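Local structure of actibind (3D3Z) at residues F139-Q142 with V143-F147; S152-A155 with L156-G160. The protein cleaves RNA as a T2-family ribonuclease, probably without strict base specificity and with a preference for adenylic acid. All coordinates share one frame; numbering follows the deposited sequence.

Contact 1: F139-Q142 with V143-F147; sequences FFQQ and VVDLF
Phe139 to Gln142 each lend a backbone carbonyl to the N-H four residues on, from Phe139 O to Val143 N (2.9 Å) through Gln142 O to Leu146 N (3.0 Å), so the contact is two successive turns of helix 134-147. The side chains pair at the same spacing. Val143 turns its CG2 methyl over one face of the Phe139 ring, 3.9 Å from the ring centroid and 16° off the normal. This is a CH-pi contact, displaced toward the ring's CZ end. Phe139 holds CG anti to its backbone N (chi1 162°), which carries the ring along the helix to Val143. The other side of the helix is polar. Gln141 NE2 donates to Asp145 OD1 at 2.9 Å, with an N-H...O angle of 152°. The oxygen lies almost in the plane of the Gln141 amide, but the N-H reaches it from above the carboxylate plane. The Gln141 chain bends at chi2, and this points NE2 forward to the Asp145 carboxylate. The second carboxylate oxygen takes a different partner. One water donates both to Asp145 OD2 (2.6 Å) and to Gln142 OE1 (2.8 Å). Asp145 is thus held by Gln141 directly and by Gln142 through water, which probably limits the rotation of its carboxylate. Gln142 OE1 also accepts from Gly211 N in a loop. On the buried side, Trp112 meets the Phe139 ring edge-to-face. The side chain of Phe139 lies about 5 Å from those of Glu111 and His115. The arrangement is that of an amphipathic helix in the RNase T2 fold: its apolar side packs on strand 49-56 and helix 85-94, with Phe139 beside helix 104-116, which carries the predicted active-site Glu111 and His115.

Contact 2: S152-A155 with L156-G160; sequences SYTA and LSDAG
Leu156 lies across the carbonyl of Ser152, one turn back in helix 152-158. Leu156 N bonds to Ser152 O at 2.9 Å. Leu156 CB and CG are each 3.4 Å from Ser152 O, and Leu156 CD1 is 3.6 Å from it. The side chain keeps CG beside the backbone N (chi1 -72°), so it runs back over this carbonyl instead of on along the helix. Further out it packs on Leu178 of helix 171-179 and on Tyr232 in a loop. On another side Asp158 N donates to Thr154 O (2.9 Å), and the Asp158 carboxylate crosses the Thr154 CG2 methyl at a slant. Asp158 OD2 is 3.8 Å from Thr154 CG2, a van der Waals contact. The Thr154 hydroxyl has another partner, Asp151 just before the helix. Ser157 CB approaches the Tyr153 ring obliquely, 4.2 Å from Tyr153 CE2. The helix ends in a Schellman motif. Gly160, with positive phi (73°), is its C-prime residue. Gly160 N bonds to Ser157 O at 2.9 Å, and Ile161 N bonds back to Leu156 O. This short helix lies against helix 171-179, where Leu178 meets Ser152, Ala155 and Leu156. Its first turn is fastened to the sheet, since Ser152 OG hydrogen-bonds Gln34 of strand 29-35 and Tyr201 of strand 195-206.

Contact 1 comes first along the chain, on the last two-thirds of helix 134-147. Contact 2 follows on helix 152-158, the next helix, after a short connection. Their centres are about 22 Å apart and their nearest atoms about 6 Å, so they do not touch. The antiparallel sheet joins them: residues of contact 1 pack on strands 29-35 and 49-56, and contact 2 is bonded to strands 29-35 and 195-206. Contact 1 is buried near the centre of the chain, beside two of the predicted active-site residues, Glu111 and His115. Contact 2 lies farther out and is partly exposed. Both belong to the same RNase T2 family region, as parts of its core and its periphery respectively.

Contact 1: F139-Q142 with V143-F147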
ATOM      1  N   PHE A 139      -0.954 -11.623   3.021  1.00 16.19           N
ATOM      2  CA  PHE A 139      -1.340 -10.307   2.505  1.00 16.01           C
ATOM      3  C   PHE A 139      -0.699  -9.200   3.366  1.00 16.14           C
ATOM      4  O   PHE A 139       0.083  -8.383   2.857  1.00 16.48           O
ATOM      5  CB  PHE A 139      -2.860 -10.179   2.400  1.00 15.74           C
ATOM      6  CG  PHE A 139      -3.340  -8.714   2.288  1.00 15.15           C
ATOM      7  CD1 PHE A 139      -3.435  -8.086   1.050  1.00 16.73           C
ATOM      8  CD2 PHE A 139      -3.638  -7.988   3.407  1.00 16.66           C
ATOM      9  CE1 PHE A 139      -3.850  -6.773   0.960  1.00 14.64           C
ATOM     10  CE2 PHE A 139      -4.093  -6.669   3.325  1.00 16.08           C
ATOM     11  CZ  PHE A 139      -4.190  -6.077   2.079  1.00 15.98           C
ATOM     12  N   PHE A 140      -0.883  -9.255   4.670  1.00 15.81           N
ATOM     13  CA  PHE A 140      -0.305  -8.272   5.585  1.00 15.48           C
ATOM     14  C   PHE A 140       1.189  -8.242   5.489  1.00 16.41           C
ATOM     15  O   PHE A 140       1.751  -7.177   5.278  1.00 16.40           O
ATOM     16  CB  PHE A 140      -0.802  -8.495   6.989  1.00 16.11           C
ATOM     17  CG  PHE A 140      -2.206  -8.015   7.155  1.00 14.80           C
ATOM     18  CD1 PHE A 140      -2.460  -6.647   7.291  1.00 16.17           C
ATOM     19  CD2 PHE A 140      -3.286  -8.868   7.089  1.00 14.15           C
ATOM     20  CE1 PHE A 140      -3.719  -6.146   7.363  1.00 17.76           C
ATOM     21  CE2 PHE A 140      -4.565  -8.369   7.173  1.00 16.21           C
ATOM     22  CZ  PHE A 140      -4.781  -6.987   7.325  1.00 17.73           C
ATOM     23  N   GLN A 141       1.809  -9.422   5.465  1.00 15.51           N
ATOM     24  CA  GLN A 141       3.253  -9.530   5.166  1.00 15.98           C
ATOM     25  C   GLN A 141       3.677  -8.882   3.831  1.00 16.20           C
ATOM     26  O   GLN A 141       4.646  -8.143   3.808  1.00 17.56           O
ATOM     27  CB  GLN A 141       3.767 -10.993   5.253  1.00 16.85           C
ATOM     28  CG  GLN A 141       5.311 -11.050   5.244  1.00 16.64           C
ATOM     29  CD  GLN A 141       5.969 -10.374   6.426  1.00 20.01           C
ATOM     30  OE1 GLN A 141       5.806 -10.808   7.564  1.00 22.43           O
ATOM     31  NE2 GLN A 141       6.823  -9.393   6.158  1.00 18.60           N
ATOM     32  N   GLN A 142       2.942  -9.135   2.763  1.00 16.46           N
ATOM     33  CA  GLN A 142       3.256  -8.612   1.411  1.00 17.65           C
ATOM     34  C   GLN A 142       3.184  -7.063   1.406  1.00 17.64           C
ATOM     35  O   GLN A 142       4.052  -6.401   0.900  1.00 18.54           O
ATOM     36  CB  GLN A 142       2.254  -9.193   0.417  1.00 18.10           C
ATOM     37  CG  GLN A 142       2.496  -8.830  -1.043  1.00 19.08           C
ATOM     38  CD  GLN A 142       3.843  -9.225  -1.568  1.00 24.92           C
ATOM     39  OE1 GLN A 142       4.298 -10.340  -1.341  1.00 25.20           O
ATOM     40  NE2 GLN A 142       4.484  -8.325  -2.278  1.00 24.84           N
ATOM     41  N   VAL A 143       2.114  -6.506   1.986  1.00 17.27           N
ATOM     42  CA  VAL A 143       1.960  -5.017   2.074  1.00 17.19           C
ATOM     43  C   VAL A 143       3.191  -4.416   2.742  1.00 16.81           C
ATOM     44  O   VAL A 143       3.863  -3.473   2.237  1.00 17.90           O
ATOM     45  CB  VAL A 143       0.661  -4.609   2.824  1.00 15.29           C
ATOM     46  CG1 VAL A 143       0.576  -3.054   2.890  1.00 16.27           C
ATOM     47  CG2 VAL A 143      -0.531  -5.222   2.145  1.00 13.42           C
ATOM     48  N   VAL A 144       3.557  -5.012   3.859  1.00 17.41           N
ATOM     49  CA  VAL A 144       4.729  -4.589   4.632  1.00 18.14           C
ATOM     50  C   VAL A 144       6.003  -4.702   3.810  1.00 19.38           C
ATOM     51  O   VAL A 144       6.824  -3.761   3.763  1.00 17.62           O
ATOM     52  CB  VAL A 144       4.866  -5.370   5.987  1.00 18.21           C
ATOM     53  CG1 VAL A 144       6.316  -5.230   6.593  1.00 16.51           C
ATOM     54  CG2 VAL A 144       3.815  -4.858   7.031  1.00 18.38           C
ATOM     55  N   ASP A 145       6.160  -5.842   3.122  1.00 19.13           N
ATOM     56  CA  ASP A 145       7.358  -6.051   2.308  1.00 19.35           C
ATOM     57  C   ASP A 145       7.510  -4.953   1.228  1.00 19.46           C
ATOM     58  O   ASP A 145       8.596  -4.432   1.019  1.00 19.18           O
ATOM     59  CB  ASP A 145       7.345  -7.434   1.631  1.00 18.85           C
ATOM     60  CG  ASP A 145       7.559  -8.582   2.608  1.00 18.40           C
ATOM     61  OD1 ASP A 145       8.014  -8.356   3.738  1.00 21.66           O
ATOM     62  OD2 ASP A 145       7.315  -9.713   2.184  1.00 21.20           O
ATOM     63  N   LEU A 146       6.416  -4.631   0.566  1.00 19.72           N
ATOM     64  CA  LEU A 146       6.425  -3.601  -0.501  1.00 20.26           C
ATOM     65  C   LEU A 146       6.622  -2.198   0.081  1.00 20.01           C
ATOM     66  O   LEU A 146       7.458  -1.419  -0.395  1.00 21.25           O
ATOM     67  CB  LEU A 146       5.134  -3.689  -1.268  1.00 20.45           C
ATOM     68  CG  LEU A 146       5.101  -2.951  -2.591  1.00 22.03           C
ATOM     69  CD1 LEU A 146       6.159  -3.481  -3.579  1.00 23.62           C
ATOM     70  CD2 LEU A 146       3.689  -3.118  -3.141  1.00 20.80           C
ATOM     71  N   PHE A 147       5.889  -1.901   1.138  1.00 18.83           N
ATOM     72  CA  PHE A 147       6.082  -0.621   1.858  1.00 19.16           C
ATOM     73  C   PHE A 147       7.532  -0.370   2.222  1.00 19.03           C
ATOM     74  O   PHE A 147       8.046   0.761   2.056  1.00 19.74           O
ATOM     75  CB  PHE A 147       5.229  -0.625   3.108  1.00 17.87           C
ATOM     76  CG  PHE A 147       5.437   0.560   4.008  1.00 17.28           C
ATOM     77  CD1 PHE A 147       4.918   1.795   3.697  1.00 18.83           C
ATOM     78  CD2 PHE A 147       6.070   0.411   5.196  1.00 12.01           C
ATOM     79  CE1 PHE A 147       5.066   2.866   4.543  1.00 17.39           C
ATOM     80  CE2 PHE A 147       6.249   1.474   6.081  1.00 17.72           C
ATOM     81  CZ  PHE A 147       5.735   2.749   5.737  1.00 16.74           C
TER
HETATM   82  O   HOH W   1       5.450 -11.214   1.064  1.00 34.14           O

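Contact 2: S152-A155 with L156-G160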
ATOM      1  N   SER A 152       9.253   6.949   1.343  1.00 23.19           N
ATOM      2  CA  SER A 152       8.832   8.300   0.965  1.00 22.79           C
ATOM      3  C   SER A 152       9.554   9.399   1.735  1.00 24.00           C
ATOM      4  O   SER A 152      10.048  10.352   1.129  1.00 24.34           O
ATOM      5  CB  SER A 152       7.307   8.379   1.193  1.00 22.28           C
ATOM      6  OG  SER A 152       6.653   7.447   0.366  1.00 22.60           O
ATOM      7  N   TYR A 153       9.621   9.301   3.060  1.00 24.00           N
ATOM      8  CA  TYR A 153      10.297  10.329   3.851  1.00 24.70           C
ATOM      9  C   TYR A 153      11.737  10.565   3.403  1.00 25.43           C
ATOM     10  O   TYR A 153      12.149  11.724   3.239  1.00 24.97           O
ATOM     11  CB  TYR A 153      10.300  10.024   5.331  1.00 24.76           C
ATOM     12  CG  TYR A 153      10.846  11.169   6.145  1.00 23.85           C
ATOM     13  CD1 TYR A 153       9.978  12.080   6.725  1.00 23.98           C
ATOM     14  CD2 TYR A 153      12.236  11.387   6.295  1.00 26.67           C
ATOM     15  CE1 TYR A 153      10.433  13.131   7.460  1.00 24.20           C
ATOM     16  CE2 TYR A 153      12.710  12.482   7.033  1.00 25.24           C
ATOM     17  CZ  TYR A 153      11.787  13.350   7.604  1.00 25.15           C
ATOM     18  OH  TYR A 153      12.173  14.440   8.353  1.00 27.39           O
ATOM     19  N   THR A 154      12.492   9.485   3.228  1.00 25.93           N
ATOM     20  CA  THR A 154      13.876   9.592   2.807  1.00 25.83           C
ATOM     21  C   THR A 154      14.007  10.051   1.361  1.00 26.13           C
ATOM     22  O   THR A 154      14.876  10.850   1.050  1.00 26.36           O
ATOM     23  CB  THR A 154      14.617   8.280   3.003  1.00 26.34           C
ATOM     24  OG1 THR A 154      14.592   7.969   4.394  1.00 22.88           O
ATOM     25  CG2 THR A 154      16.085   8.418   2.584  1.00 26.24           C
ATOM     26  N   ALA A 155      13.155   9.560   0.481  1.00 26.18           N
ATOM     27  CA  ALA A 155      13.204  10.011  -0.908  1.00 27.10           C
ATOM     28  C   ALA A 155      12.963  11.539  -0.975  1.00 27.52           C
ATOM     29  O   ALA A 155      13.602  12.244  -1.769  1.00 29.62           O
ATOM     30  CB  ALA A 155      12.197   9.275  -1.742  1.00 25.45           C
ATOM     31  N   LEU A 156      12.012  12.023  -0.178  1.00 28.36           N
ATOM     32  CA  LEU A 156      11.712  13.459  -0.087  1.00 28.56           C
ATOM     33  C   LEU A 156      12.872  14.211   0.557  1.00 29.38           C
ATOM     34  O   LEU A 156      13.353  15.209   0.020  1.00 29.53           O
ATOM     35  CB  LEU A 156      10.384  13.728   0.648  1.00 28.38           C
ATOM     36  CG  LEU A 156       9.107  13.364  -0.137  1.00 25.65           C
ATOM     37  CD1 LEU A 156       7.909  13.213   0.811  1.00 24.94           C
ATOM     38  CD2 LEU A 156       8.754  14.343  -1.259  1.00 25.78           C
ATOM     39  N   SER A 157      13.330  13.724   1.691  1.00 29.97           N
ATOM     40  CA  SER A 157      14.460  14.312   2.380  1.00 31.41           C
ATOM     41  C   SER A 157      15.700  14.529   1.509  1.00 33.02           C
ATOM     42  O   SER A 157      16.384  15.576   1.641  1.00 33.46           O
ATOM     43  CB  SER A 157      14.869  13.435   3.552  1.00 32.09           C
ATOM     44  OG  SER A 157      15.740  14.147   4.387  1.00 31.84           O
ATOM     45  N   ASP A 158      16.002  13.529   0.672  1.00 32.93           N
ATOM     46  CA  ASP A 158      17.204  13.491  -0.180  1.00 33.03           C
ATOM     47  C   ASP A 158      17.148  14.552  -1.271  1.00 33.29           C
ATOM     48  O   ASP A 158      18.175  14.908  -1.854  1.00 33.80           O
ATOM     49  CB  ASP A 158      17.323  12.144  -0.913  1.00 33.08           C
ATOM     50  CG  ASP A 158      17.797  11.005  -0.030  1.00 32.95           C
ATOM     51  OD1 ASP A 158      18.272  11.226   1.111  1.00 33.91           O
ATOM     52  OD2 ASP A 158      17.691   9.856  -0.511  1.00 36.48           O
ATOM     53  N   ALA A 159      15.922  14.952  -1.602  1.00 32.65           N
ATOM     54  CA  ALA A 159      15.616  16.012  -2.543  1.00 32.17           C
ATOM     55  C   ALA A 159      15.358  17.335  -1.822  1.00 32.01           C
ATOM     56  O   ALA A 159      14.814  18.246  -2.416  1.00 32.92           O
ATOM     57  CB  ALA A 159      14.393  15.621  -3.346  1.00 31.16           C
ATOM     58  N   GLY A 160      15.754  17.436  -0.548  1.00 31.69           N
ATOM     59  CA  GLY A 160      15.603  18.656   0.239  1.00 31.58           C
ATOM     60  C   GLY A 160      14.189  19.012   0.686  1.00 31.54           C
ATOM     61  O   GLY A 160      13.926  20.168   1.051  1.00 32.85           O
TER